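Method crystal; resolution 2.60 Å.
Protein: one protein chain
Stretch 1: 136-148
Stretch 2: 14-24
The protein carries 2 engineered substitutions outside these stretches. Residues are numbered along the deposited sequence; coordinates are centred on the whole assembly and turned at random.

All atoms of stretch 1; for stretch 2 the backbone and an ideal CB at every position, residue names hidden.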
# COMPACT_ATOMS: atom_id res chain seq x y z
N GLY A 136 -16.43 -2.93 0.44
CA GLY A 136 -17.17 -1.75 0.90
C GLY A 136 -16.60 -0.39 0.49
O GLY A 136 -17.27 0.63 0.65
N LEU A 137 -15.38 -0.37 -0.03
CA LEU A 137 -14.77 0.87 -0.53
C LEU A 137 -15.35 1.21 -1.92
O LEU A 137 -16.09 0.42 -2.50
CB LEU A 137 -13.23 0.75 -0.56
CG LEU A 137 -12.53 0.58 0.80
CD1 LEU A 137 -11.06 0.20 0.66
CD2 LEU A 137 -12.68 1.83 1.67
N SER A 138 -15.03 2.40 -2.43
CA SER A 138 -15.68 2.94 -3.64
C SER A 138 -14.74 3.22 -4.80
O SER A 138 -13.60 3.64 -4.60
CB SER A 138 -16.40 4.24 -3.26
OG SER A 138 -17.12 4.77 -4.36
N GLU A 139 -15.24 3.00 -6.01
CA GLU A 139 -14.49 3.16 -7.26
C GLU A 139 -13.98 4.58 -7.48
O GLU A 139 -12.86 4.79 -7.95
CB GLU A 139 -15.36 2.76 -8.47
CG GLU A 139 -16.49 3.71 -8.84
CD GLU A 139 -17.59 2.99 -9.59
OE1 GLU A 139 -18.67 2.81 -9.00
OE2 GLU A 139 -17.36 2.57 -10.74
N GLU A 140 -14.80 5.55 -7.11
CA GLU A 140 -14.54 6.95 -7.36
C GLU A 140 -13.49 7.48 -6.39
O GLU A 140 -12.95 8.55 -6.59
CB GLU A 140 -15.86 7.74 -7.24
CG GLU A 140 -16.33 7.96 -5.81
CD GLU A 140 -17.84 7.91 -5.69
OE1 GLU A 140 -18.40 6.84 -5.34
OE2 GLU A 140 -18.48 8.94 -5.97
N ASP A 141 -13.21 6.71 -5.34
CA ASP A 141 -12.10 7.03 -4.45
C ASP A 141 -10.82 6.24 -4.84
O ASP A 141 -9.93 6.06 -4.00
CB ASP A 141 -12.46 6.72 -3.00
CG ASP A 141 -13.66 7.52 -2.50
OD1 ASP A 141 -13.69 8.75 -2.66
OD2 ASP A 141 -14.59 6.90 -1.95
N ILE A 142 -10.75 5.72 -6.07
CA ILE A 142 -9.53 5.07 -6.55
C ILE A 142 -8.72 6.07 -7.34
O ILE A 142 -9.21 6.67 -8.28
CB ILE A 142 -9.79 3.83 -7.44
CG1 ILE A 142 -10.57 2.78 -6.66
CG2 ILE A 142 -8.47 3.25 -7.94
CD1 ILE A 142 -10.92 1.54 -7.46
N PHE A 143 -7.46 6.23 -6.97
CA PHE A 143 -6.58 7.21 -7.59
C PHE A 143 -5.22 6.54 -7.79
O PHE A 143 -4.90 5.52 -7.15
CB PHE A 143 -6.55 8.50 -6.74
CG PHE A 143 -5.90 8.34 -5.39
CD1 PHE A 143 -6.65 7.97 -4.28
CD2 PHE A 143 -4.55 8.60 -5.22
CE1 PHE A 143 -6.05 7.84 -3.04
CE2 PHE A 143 -3.94 8.47 -3.98
CZ PHE A 143 -4.69 8.10 -2.88
N MET A 144 -4.45 7.07 -8.72
CA MET A 144 -3.23 6.43 -9.16
C MET A 144 -2.07 7.39 -9.09
O MET A 144 -1.86 8.21 -9.99
CB MET A 144 -3.41 5.90 -10.57
CG MET A 144 -4.60 4.96 -10.69
SD MET A 144 -5.13 4.94 -12.39
CE MET A 144 -3.67 4.24 -13.17
N PRO A 145 -1.29 7.30 -8.02
CA PRO A 145 -0.25 8.30 -7.92
C PRO A 145 0.86 8.11 -8.94
O PRO A 145 1.02 7.02 -9.48
CB PRO A 145 0.27 8.14 -6.49
CG PRO A 145 -0.09 6.76 -6.10
CD PRO A 145 -1.35 6.41 -6.85
N LEU A 146 1.58 9.18 -9.24
CA LEU A 146 2.68 9.13 -10.19
C LEU A 146 3.81 8.32 -9.60
O LEU A 146 4.17 8.53 -8.44
CB LEU A 146 3.15 10.54 -10.48
CG LEU A 146 2.30 11.31 -11.48
CD1 LEU A 146 2.86 12.73 -11.56
CD2 LEU A 146 2.26 10.61 -12.84
N GLN A 147 4.34 7.37 -10.37
CA GLN A 147 5.46 6.57 -9.89
C GLN A 147 6.75 7.30 -10.19
O GLN A 147 6.96 7.75 -11.31
CB GLN A 147 5.47 5.19 -10.52
CG GLN A 147 6.23 4.18 -9.65
CD GLN A 147 5.32 3.41 -8.72
OE1 GLN A 147 5.58 3.31 -7.50
NE2 GLN A 147 4.25 2.84 -9.28
N THR A 148 7.61 7.42 -9.19
CA THR A 148 8.82 8.24 -9.29
C THR A 148 9.96 7.59 -8.55
O THR A 148 9.78 6.57 -7.90
CB THR A 148 8.60 9.64 -8.68
OG1 THR A 148 8.27 9.49 -7.29
CG2 THR A 148 7.49 10.39 -9.40
N UNK A 14 8.86 -3.29 -4.78
CA UNK A 14 7.47 -3.30 -5.22
C UNK A 14 7.09 -1.92 -5.73
O UNK A 14 7.65 -0.91 -5.33
CB UNK A 14 6.54 -3.73 -4.09
N UNK A 15 6.10 -1.89 -6.60
CA UNK A 15 5.63 -0.67 -7.19
C UNK A 15 4.16 -0.51 -6.85
O UNK A 15 3.38 -1.45 -7.04
CB UNK A 15 5.86 -0.66 -8.70
N UNK A 16 3.80 0.67 -6.36
CA UNK A 16 2.42 1.01 -6.03
C UNK A 16 1.74 1.61 -7.26
O UNK A 16 2.10 2.70 -7.70
CB UNK A 16 2.36 1.98 -4.85
N UNK A 17 0.76 0.91 -7.80
CA UNK A 17 0.18 1.26 -9.10
C UNK A 17 -1.17 1.95 -8.97
O UNK A 17 -1.57 2.73 -9.82
CB UNK A 17 0.03 0.00 -9.96
N UNK A 18 -1.88 1.66 -7.89
CA UNK A 18 -3.14 2.32 -7.64
C UNK A 18 -3.37 2.31 -6.16
O UNK A 18 -2.75 1.53 -5.44
CB UNK A 18 -4.29 1.65 -8.39
N UNK A 19 -4.26 3.19 -5.72
CA UNK A 19 -4.49 3.43 -4.32
C UNK A 19 -5.98 3.73 -4.09
O UNK A 19 -6.63 4.30 -4.97
CB UNK A 19 -3.61 4.58 -3.82
N UNK A 20 -6.52 3.32 -2.95
CA UNK A 20 -7.93 3.56 -2.58
C UNK A 20 -7.96 3.76 -1.09
O UNK A 20 -7.17 3.16 -0.35
CB UNK A 20 -8.85 2.41 -3.00
N UNK A 21 -8.89 4.62 -0.66
CA UNK A 21 -8.97 5.10 0.70
C UNK A 21 -10.44 5.19 1.12
O UNK A 21 -11.29 5.42 0.28
CB UNK A 21 -8.27 6.46 0.84
N UNK A 22 -10.75 5.03 2.41
CA UNK A 22 -12.13 5.20 2.83
C UNK A 22 -12.57 6.64 2.65
O UNK A 22 -11.75 7.54 2.47
CB UNK A 22 -12.31 4.77 4.29
N UNK A 23 -13.88 6.85 2.63
CA UNK A 23 -14.45 8.18 2.49
C UNK A 23 -14.15 9.23 3.57
O UNK A 23 -14.47 10.40 3.35
CB UNK A 23 -15.97 8.02 2.40
N UNK A 24 -13.57 8.85 4.71
CA UNK A 24 -13.14 9.84 5.71
C UNK A 24 -11.77 10.42 5.38
O UNK A 24 -11.44 11.51 5.85
CB UNK A 24 -13.11 9.21 7.10

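Position 14 opens the stretch, on a strand that begins earlier in the chain, its CA-to-CB bond pointing away from stretch 1 and no atom of that stretch near its CB. Stretch 1 does not restrict the choice; the residue is Trp-14, whose NE1 is hydrogen-bonded elsewhere in the structure.

Position 15 points sideways, with the ideal CB 3.9 Å from Gln-147 NE2. Beta angles favour a branched or aromatic residue. It is Tyr-15, and Gln-147 CD lies at the edge of its ring.

At position 16 the backbone matters more than the side chain. The amide of Gln-147 reaches across like a surrogate strand: its NE2 donates to the backbone O of residue 16 at 2.7 Å, and its OE1 accepts a weak bond, 3.4 Å long, from the backbone N of residue 16. Because both bonds use the backbone, most residues other than proline would serve, beta-branched ones especially. The residue is Val-16.

Position 17 points away, and its phi/psi of -103/-28 breaks the extended pattern. A long side chain could leave freely; Lys-17 does so, with NZ hydrogen-bonded elsewhere in the structure.

Position 18 points sideways, and its ideal CB has Met-144 CG at 4.0 Å and Phe-143 O at 4.1 Å. A small apolar residue fits well, though a larger one is not excluded. Ala-18 places its CB 4.1 Å from Met-144 CG.

Position 19 is paired with Phe-143 in antiparallel register: the N of residue 19 donates to Phe-143 O at 2.8 Å, and Phe-143 N donates to the O of residue 19 at 2.9 Å. Its CB shares a face of the sheet with the Phe-143 ring, close to Pro-145 CD, so a flexible apolar chain such as methionine or leucine is attractive. In Met-19, CB lies over the ring face, 4.0 Å from the centroid, and CG comes within 3.4 Å of Phe-143 CZ; SD approaches the ring obliquely.

Position 20 turns to the other face. Asp-141 O is 3.9 Å from the ideal CB, while Ile-142 CG1 and Leu-137 CD1 offer apolar surface; a compact branched apolar residue such as valine or isoleucine suits. Val-20 uses both branches: CG2 packs 3.6 Å from Ile-142 CG1 and also touches Asp-141 O, and CG1 lies 3.7 Å from Leu-137 CD1.

Position 21 points sideways, its ideal CB 4.7 Å from Phe-143 CE1, so an apolar residue is expected. Val-21 sets CG2 3.9 Å from CE1 of Phe-143, at the ring edge. A water links its carbonyl O to Ser-138 N and Asp-141 OD2.

Position 22 points away overall; polar or apolar residues could follow. In Asp-22, OD1 accepts a weak bond from the N of residue 24.

Position 23 starts sideways, with Asp-141 OD2 4.7 Å from its ideal CB and Glu-140 nearby, so a long basic residue suits. Lys-23 brings NZ to 2.8 Å from Asp-141 OD2, a salt bridge, and forms a longer one with Glu-140.

Position 24 is out of reach and unconstrained by stretch 1; it is Asp-24.

Stretch 2, residues 14-24: WYVKAMVVDKD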
# COMPACT_ATOMS: atom_id res chain seq x y z
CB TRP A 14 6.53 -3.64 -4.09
CG TRP A 14 6.62 -5.02 -3.57
CD1 TRP A 14 7.47 -5.47 -2.62
CD2 TRP A 14 5.80 -6.12 -3.94
NE1 TRP A 14 7.24 -6.80 -2.37
CE2 TRP A 14 6.22 -7.22 -3.17
CE3 TRP A 14 4.76 -6.29 -4.86
CZ2 TRP A 14 5.63 -8.48 -3.29
CZ3 TRP A 14 4.18 -7.55 -4.97
CH2 TRP A 14 4.62 -8.62 -4.19
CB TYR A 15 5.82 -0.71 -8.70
CG TYR A 15 7.26 -0.71 -9.13
CD1 TYR A 15 7.95 0.49 -9.31
CD2 TYR A 15 7.94 -1.91 -9.35
CE1 TYR A 15 9.28 0.49 -9.69
CE2 TYR A 15 9.28 -1.91 -9.74
CZ TYR A 15 9.94 -0.71 -9.90
OH TYR A 15 11.27 -0.68 -10.28
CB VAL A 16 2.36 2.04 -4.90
CG1 VAL A 16 0.92 2.37 -4.58
CG2 VAL A 16 3.12 1.54 -3.66
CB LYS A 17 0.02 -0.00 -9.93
CG LYS A 17 1.30 -0.80 -10.07
CD LYS A 17 1.06 -2.12 -10.77
CE LYS A 17 2.37 -2.71 -11.22
NZ LYS A 17 2.22 -4.05 -11.86
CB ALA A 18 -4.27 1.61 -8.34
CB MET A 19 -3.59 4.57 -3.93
CG MET A 19 -3.53 4.89 -2.46
SD MET A 19 -1.94 5.67 -2.05
CE MET A 19 -2.25 5.83 -0.28
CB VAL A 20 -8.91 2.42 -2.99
CG1 VAL A 20 -8.82 1.21 -2.08
CG2 VAL A 20 -10.35 2.90 -3.04
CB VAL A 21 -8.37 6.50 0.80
CG1 VAL A 21 -6.85 6.43 0.82
CG2 VAL A 21 -8.88 7.40 -0.34
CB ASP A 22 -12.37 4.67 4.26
CG ASP A 22 -11.54 5.37 5.31
OD1 ASP A 22 -11.44 6.61 5.30
OD2 ASP A 22 -11.02 4.66 6.21
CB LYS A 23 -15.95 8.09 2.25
CG LYS A 23 -16.22 7.54 0.86
CD LYS A 23 -17.60 7.89 0.34
CE LYS A 23 -17.72 7.40 -1.10
NZ LYS A 23 -16.98 8.26 -2.07
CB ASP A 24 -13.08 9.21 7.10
CG ASP A 24 -14.40 8.63 7.54
OD1 ASP A 24 -15.44 9.31 7.41
OD2 ASP A 24 -14.39 7.48 8.04
O HOH W 1 -13.65 4.63 -0.70
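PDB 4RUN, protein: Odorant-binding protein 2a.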